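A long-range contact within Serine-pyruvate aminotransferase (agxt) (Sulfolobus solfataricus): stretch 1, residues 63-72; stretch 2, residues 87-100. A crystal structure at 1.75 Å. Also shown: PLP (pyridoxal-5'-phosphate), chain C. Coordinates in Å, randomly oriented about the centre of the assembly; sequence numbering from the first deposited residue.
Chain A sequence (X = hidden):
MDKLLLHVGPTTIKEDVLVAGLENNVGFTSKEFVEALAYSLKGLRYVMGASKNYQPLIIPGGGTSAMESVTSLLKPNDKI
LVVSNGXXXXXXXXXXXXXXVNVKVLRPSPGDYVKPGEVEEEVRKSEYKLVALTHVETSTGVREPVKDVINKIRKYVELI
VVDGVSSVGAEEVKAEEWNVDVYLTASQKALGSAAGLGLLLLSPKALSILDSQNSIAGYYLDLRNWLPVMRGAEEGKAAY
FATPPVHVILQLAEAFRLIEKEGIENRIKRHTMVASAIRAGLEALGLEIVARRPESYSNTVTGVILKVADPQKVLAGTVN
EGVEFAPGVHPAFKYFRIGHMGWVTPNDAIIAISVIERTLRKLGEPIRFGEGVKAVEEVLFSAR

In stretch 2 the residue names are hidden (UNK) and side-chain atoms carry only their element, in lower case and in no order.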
# COMPACT_ATOMS: atom_id res chain seq x y z
N GLY A 63 8.99 1.12 1.97
CA GLY A 63 10.32 1.42 1.45
C GLY A 63 10.57 0.80 0.08
O GLY A 63 11.17 1.42 -0.77
N THR A 64 10.13 -0.45 -0.14
CA THR A 64 10.38 -1.08 -1.47
C THR A 64 9.63 -0.39 -2.66
O THR A 64 10.19 -0.28 -3.77
CB THR A 64 10.01 -2.63 -1.42
OG1 THR A 64 10.67 -3.20 -0.29
CG2 THR A 64 10.45 -3.30 -2.69
N SER A 65 8.40 0.07 -2.44
CA SER A 65 7.65 0.69 -3.51
C SER A 65 8.27 2.08 -3.74
O SER A 65 8.44 2.45 -4.89
CB SER A 65 6.16 0.83 -3.23
OG SER A 65 5.85 1.59 -2.08
N ALA A 66 8.72 2.70 -2.67
CA ALA A 66 9.43 4.01 -2.82
C ALA A 66 10.70 3.80 -3.65
O ALA A 66 10.95 4.52 -4.61
CB ALA A 66 9.75 4.63 -1.48
N MET A 67 11.49 2.80 -3.31
CA MET A 67 12.72 2.52 -4.08
C MET A 67 12.40 2.29 -5.57
O MET A 67 13.02 2.91 -6.44
CB MET A 67 13.46 1.30 -3.51
CG MET A 67 14.10 1.51 -2.11
SD MET A 67 14.53 -0.09 -1.34
CE MET A 67 16.10 -0.49 -2.17
N GLU A 68 11.44 1.42 -5.87
CA GLU A 68 11.09 1.12 -7.25
C GLU A 68 10.55 2.35 -8.02
O GLU A 68 10.82 2.51 -9.23
CB GLU A 68 10.11 -0.07 -7.31
CG GLU A 68 9.74 -0.49 -8.74
CD GLU A 68 9.13 -1.92 -8.80
OE1 GLU A 68 8.87 -2.54 -7.73
OE2 GLU A 68 8.90 -2.38 -9.92
N SER A 69 9.82 3.21 -7.32
CA SER A 69 9.31 4.45 -7.90
C SER A 69 10.42 5.37 -8.48
O SER A 69 10.13 6.25 -9.27
CB SER A 69 8.40 5.20 -6.93
OG SER A 69 9.13 6.02 -6.01
N VAL A 70 11.67 5.16 -8.06
CA VAL A 70 12.83 5.90 -8.62
C VAL A 70 13.01 5.61 -10.12
O VAL A 70 13.54 6.44 -10.87
CB VAL A 70 14.12 5.64 -7.79
CG1 VAL A 70 15.36 6.22 -8.49
CG2 VAL A 70 13.97 6.18 -6.35
N THR A 71 12.48 4.48 -10.60
CA THR A 71 12.41 4.23 -12.07
C THR A 71 11.69 5.34 -12.87
O THR A 71 11.85 5.43 -14.11
CB THR A 71 11.81 2.85 -12.39
OG1 THR A 71 10.48 2.76 -11.85
CG2 THR A 71 12.71 1.76 -11.81
N SER A 72 10.91 6.18 -12.16
CA SER A 72 10.21 7.34 -12.70
C SER A 72 11.20 8.37 -13.26
O SER A 72 10.81 9.27 -14.04
CB SER A 72 9.36 8.03 -11.62
OG SER A 72 8.32 7.17 -11.10
N UNK A 87 21.93 -6.70 2.30
CA UNK A 87 20.59 -7.06 1.76
C UNK A 87 19.80 -5.95 1.07
O UNK A 87 19.26 -6.14 -0.02
c UNK A 87 20.32 -8.88 3.48
c UNK A 87 18.26 -7.94 2.45
c UNK A 87 19.69 -7.65 2.92
N UNK A 88 19.67 -4.80 1.73
CA UNK A 88 18.81 -3.76 1.18
C UNK A 88 19.52 -2.87 0.13
O UNK A 88 18.87 -2.33 -0.77
c UNK A 88 17.15 -3.82 3.09
c UNK A 88 18.11 -2.97 2.30
c UNK A 88 15.39 -5.50 4.50
c UNK A 88 15.89 -4.11 2.58
c UNK A 88 17.55 -4.41 4.29
c UNK A 88 16.68 -5.24 5.00
c UNK A 88 14.99 -4.94 3.30
N UNK A 89 20.85 -2.78 0.20
CA UNK A 89 21.60 -2.31 -0.98
C UNK A 89 21.36 -3.23 -2.17
O UNK A 89 21.09 -2.79 -3.29
N UNK A 90 21.41 -4.54 -1.93
CA UNK A 90 21.19 -5.50 -2.98
C UNK A 90 19.78 -5.41 -3.57
O UNK A 90 19.57 -5.75 -4.73
o UNK A 90 23.28 -8.16 -1.58
o UNK A 90 23.84 -6.37 -2.63
c UNK A 90 21.47 -6.92 -2.47
c UNK A 90 22.97 -7.17 -2.22
N UNK A 91 18.82 -4.97 -2.76
CA UNK A 91 17.45 -4.80 -3.26
C UNK A 91 17.37 -3.79 -4.42
O UNK A 91 16.56 -3.97 -5.33
n UNK A 91 12.04 -5.72 0.14
c UNK A 91 15.03 -4.18 -2.56
n UNK A 91 13.18 -7.70 -0.13
n UNK A 91 14.02 -5.78 -1.05
c UNK A 91 13.08 -6.39 -0.33
c UNK A 91 16.46 -4.49 -2.12
c UNK A 91 14.05 -4.35 -1.39
N UNK A 92 18.18 -2.73 -4.40
CA UNK A 92 18.23 -1.85 -5.55
C UNK A 92 18.52 -2.65 -6.85
O UNK A 92 17.84 -2.46 -7.86
c UNK A 92 18.27 2.28 -3.52
c UNK A 92 19.09 0.36 -4.47
c UNK A 92 17.06 1.64 -5.51
c UNK A 92 19.82 0.67 -3.36
c UNK A 92 16.46 3.64 -4.24
c UNK A 92 16.25 2.77 -5.33
c UNK A 92 18.10 1.40 -4.60
n UNK A 92 19.34 1.82 -2.78
c UNK A 92 19.33 -0.79 -5.39
c UNK A 92 17.48 3.42 -3.34
N UNK A 93 19.52 -3.52 -6.80
CA UNK A 93 19.87 -4.39 -7.94
C UNK A 93 18.71 -5.33 -8.34
O UNK A 93 18.42 -5.48 -9.54
c UNK A 93 22.83 -6.88 -8.59
c UNK A 93 21.15 -5.21 -7.65
c UNK A 93 21.63 -6.01 -8.85
o UNK A 93 22.98 -7.43 -7.48
o UNK A 93 23.64 -7.01 -9.54
N UNK A 94 18.06 -5.94 -7.35
CA UNK A 94 16.90 -6.83 -7.62
C UNK A 94 15.75 -6.09 -8.33
O UNK A 94 15.17 -6.62 -9.30
c UNK A 94 16.43 -7.55 -6.35
c UNK A 94 17.49 -8.52 -5.80
n UNK A 94 16.92 -10.41 -7.18
o UNK A 94 19.02 -9.59 -7.32
c UNK A 94 17.88 -9.56 -6.82
N UNK A 95 15.46 -4.87 -7.86
CA UNK A 95 14.47 -3.99 -8.50
C UNK A 95 14.89 -3.65 -9.95
O UNK A 95 14.12 -3.88 -10.90
c UNK A 95 13.61 -2.98 -6.33
c UNK A 95 13.41 -1.66 -8.49
c UNK A 95 14.24 -2.69 -7.70
c UNK A 95 13.64 -1.76 -5.35
N UNK A 96 16.12 -3.15 -10.11
CA UNK A 96 16.56 -2.67 -11.41
C UNK A 96 16.75 -3.77 -12.45
O UNK A 96 16.74 -3.46 -13.63
c UNK A 96 18.40 1.20 -8.98
c UNK A 96 17.62 -0.46 -10.60
c UNK A 96 16.34 1.57 -10.20
c UNK A 96 17.82 -1.78 -11.33
c UNK A 96 16.51 0.35 -10.85
c UNK A 96 18.56 -0.03 -9.66
c UNK A 96 17.29 1.99 -9.24
N UNK A 97 16.90 -5.04 -12.02
CA UNK A 97 16.93 -6.19 -12.91
C UNK A 97 15.64 -6.33 -13.71
O UNK A 97 15.63 -6.92 -14.78
c UNK A 97 18.59 -7.96 -11.96
c UNK A 97 18.59 -9.36 -11.29
c UNK A 97 17.14 -7.49 -12.13
c UNK A 97 19.90 -9.71 -10.59
n UNK A 97 21.05 -9.80 -11.53
N UNK A 98 14.55 -5.76 -13.19
CA UNK A 98 13.25 -5.82 -13.86
C UNK A 98 13.09 -4.75 -14.94
O UNK A 98 12.08 -4.74 -15.64
n UNK A 98 9.75 -9.82 -14.47
n UNK A 98 11.70 -10.66 -13.55
c UNK A 98 12.11 -6.76 -11.72
c UNK A 98 12.12 -5.70 -12.83
c UNK A 98 10.84 -9.66 -13.70
c UNK A 98 12.22 -8.19 -12.26
n UNK A 98 11.07 -8.49 -13.10
N UNK A 99 14.06 -3.83 -15.04
CA UNK A 99 13.96 -2.68 -15.92
C UNK A 99 15.10 -2.69 -16.94
O UNK A 99 16.17 -3.20 -16.65
c UNK A 99 10.38 -0.49 -14.04
c UNK A 99 13.96 -1.37 -15.11
c UNK A 99 11.55 -0.58 -14.78
o UNK A 99 9.09 -1.07 -12.10
c UNK A 99 10.28 -1.14 -12.79
c UNK A 99 12.58 -1.90 -13.02
c UNK A 99 11.38 -1.84 -12.26
c UNK A 99 12.69 -1.25 -14.27
N UNK A 100 14.87 -2.09 -18.13
CA UNK A 100 15.88 -1.98 -19.20
C UNK A 100 16.98 -0.95 -18.88
O UNK A 100 17.11 0.09 -19.56
c UNK A 100 13.93 -0.75 -19.83
c UNK A 100 15.05 -1.54 -20.42
c UNK A 100 13.59 -1.45 -18.51
N1 PLP C . 15.52 -0.51 2.91
C2 PLP C . 15.90 -0.73 4.21
C2A PLP C . 17.22 -0.17 4.68
C3 PLP C . 15.06 -1.43 5.10
O3 PLP C . 15.40 -1.58 6.28
C4 PLP C . 13.83 -1.92 4.67
C4A PLP C . 12.92 -2.65 5.67
C5 PLP C . 13.48 -1.71 3.32
C6 PLP C . 14.32 -0.98 2.45
C5A PLP C . 12.19 -2.20 2.72
O4P PLP C . 11.03 -1.54 3.23
P PLP C . 9.58 -2.17 3.15
O1P PLP C . 8.75 -1.11 3.82
O2P PLP C . 9.72 -3.42 3.95
O3P PLP C . 9.36 -2.36 1.69
O HOH W 1 7.83 1.29 -11.98

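Position 87 has three side-chain carbons, one carrying the other two. It does not reach stretch 1. This is Val 87.

Position 88 has one carbon, then a ring of six carbons. One ring face lies over the cofactor. This is Phe 88. Its backbone O is 3.6 Å from Met 67 CE.

Position 89 has no side-chain atoms: Gly 89.

Position 90 has two carbons, the second carrying two oxygens. It points away from stretch 1. This is Asp 90.

Position 91 has three carbons, a nitrogen, then a carbon with two more nitrogens. One terminal nitrogen meets the hydroxyl of Thr 64. This is Arg 91. Its NH1 donates a hydrogen bond to Thr 64 OG1 at 2.9 Å. That hydroxyl in turn donates to the cofactor phosphate, OG1 to PLP O3P at 2.5 Å.

Position 92 has one carbon, then fused five- and six-membered rings holding eight carbons and one nitrogen. Met 67 CE sits over one ring face, and the ring edge meets Val 70. This is Trp 92. Met 67 CE is 3.7 Å from the centroid of the five-membered ring. Val 70 CG2 is 4.1 Å from CH2 of Trp 92.

Position 93 has three carbons, the third with two oxygens: Glu 93. Position 94 also has three carbons, but the third carries one oxygen and one nitrogen: Gln 94. Both are out of reach.

Position 95 has four carbons, forked at the first, with one arm two carbons long. It packs on Met 67 and Glu 68. This is Ile 95. CD1 of Ile 95 lies 3.6 Å from Met 67 CB, and CG2 of Ile 95 lies 3.8 Å from Glu 68 CA.

Position 96 has one carbon and a six-carbon ring, whose edge meets Thr 71. This is Phe 96.

Position 97 has four carbons in a row ending in nitrogen: Lys 97, exposed. Position 98 has three carbons, a nitrogen, and a carbon with two nitrogens: Arg 98.

Position 99 has one carbon and a six-carbon ring bearing an oxygen. The oxygen meets the carboxylate of Glu 68, and Thr 71 CG2 lies over the ring face. This is Tyr 99. Its OH donates a hydrogen bond to Glu 68 OE2 at 2.6 Å. A water donates to both Tyr 99 OH and Thr 71 OG1.

Position 100 has three carbons closing onto the backbone nitrogen: Pro 100, exposed.

The helices cross at -56°. Met 67 and Ile 95 fill the apolar middle, helped by Trp 92. A hydrogen bond lies toward each end: Arg 91 to Thr 64 beside the phosphate, and Tyr 99 to Glu 68.

Stretch 2, residues 87-100: VFGDRWEQIFKRYP
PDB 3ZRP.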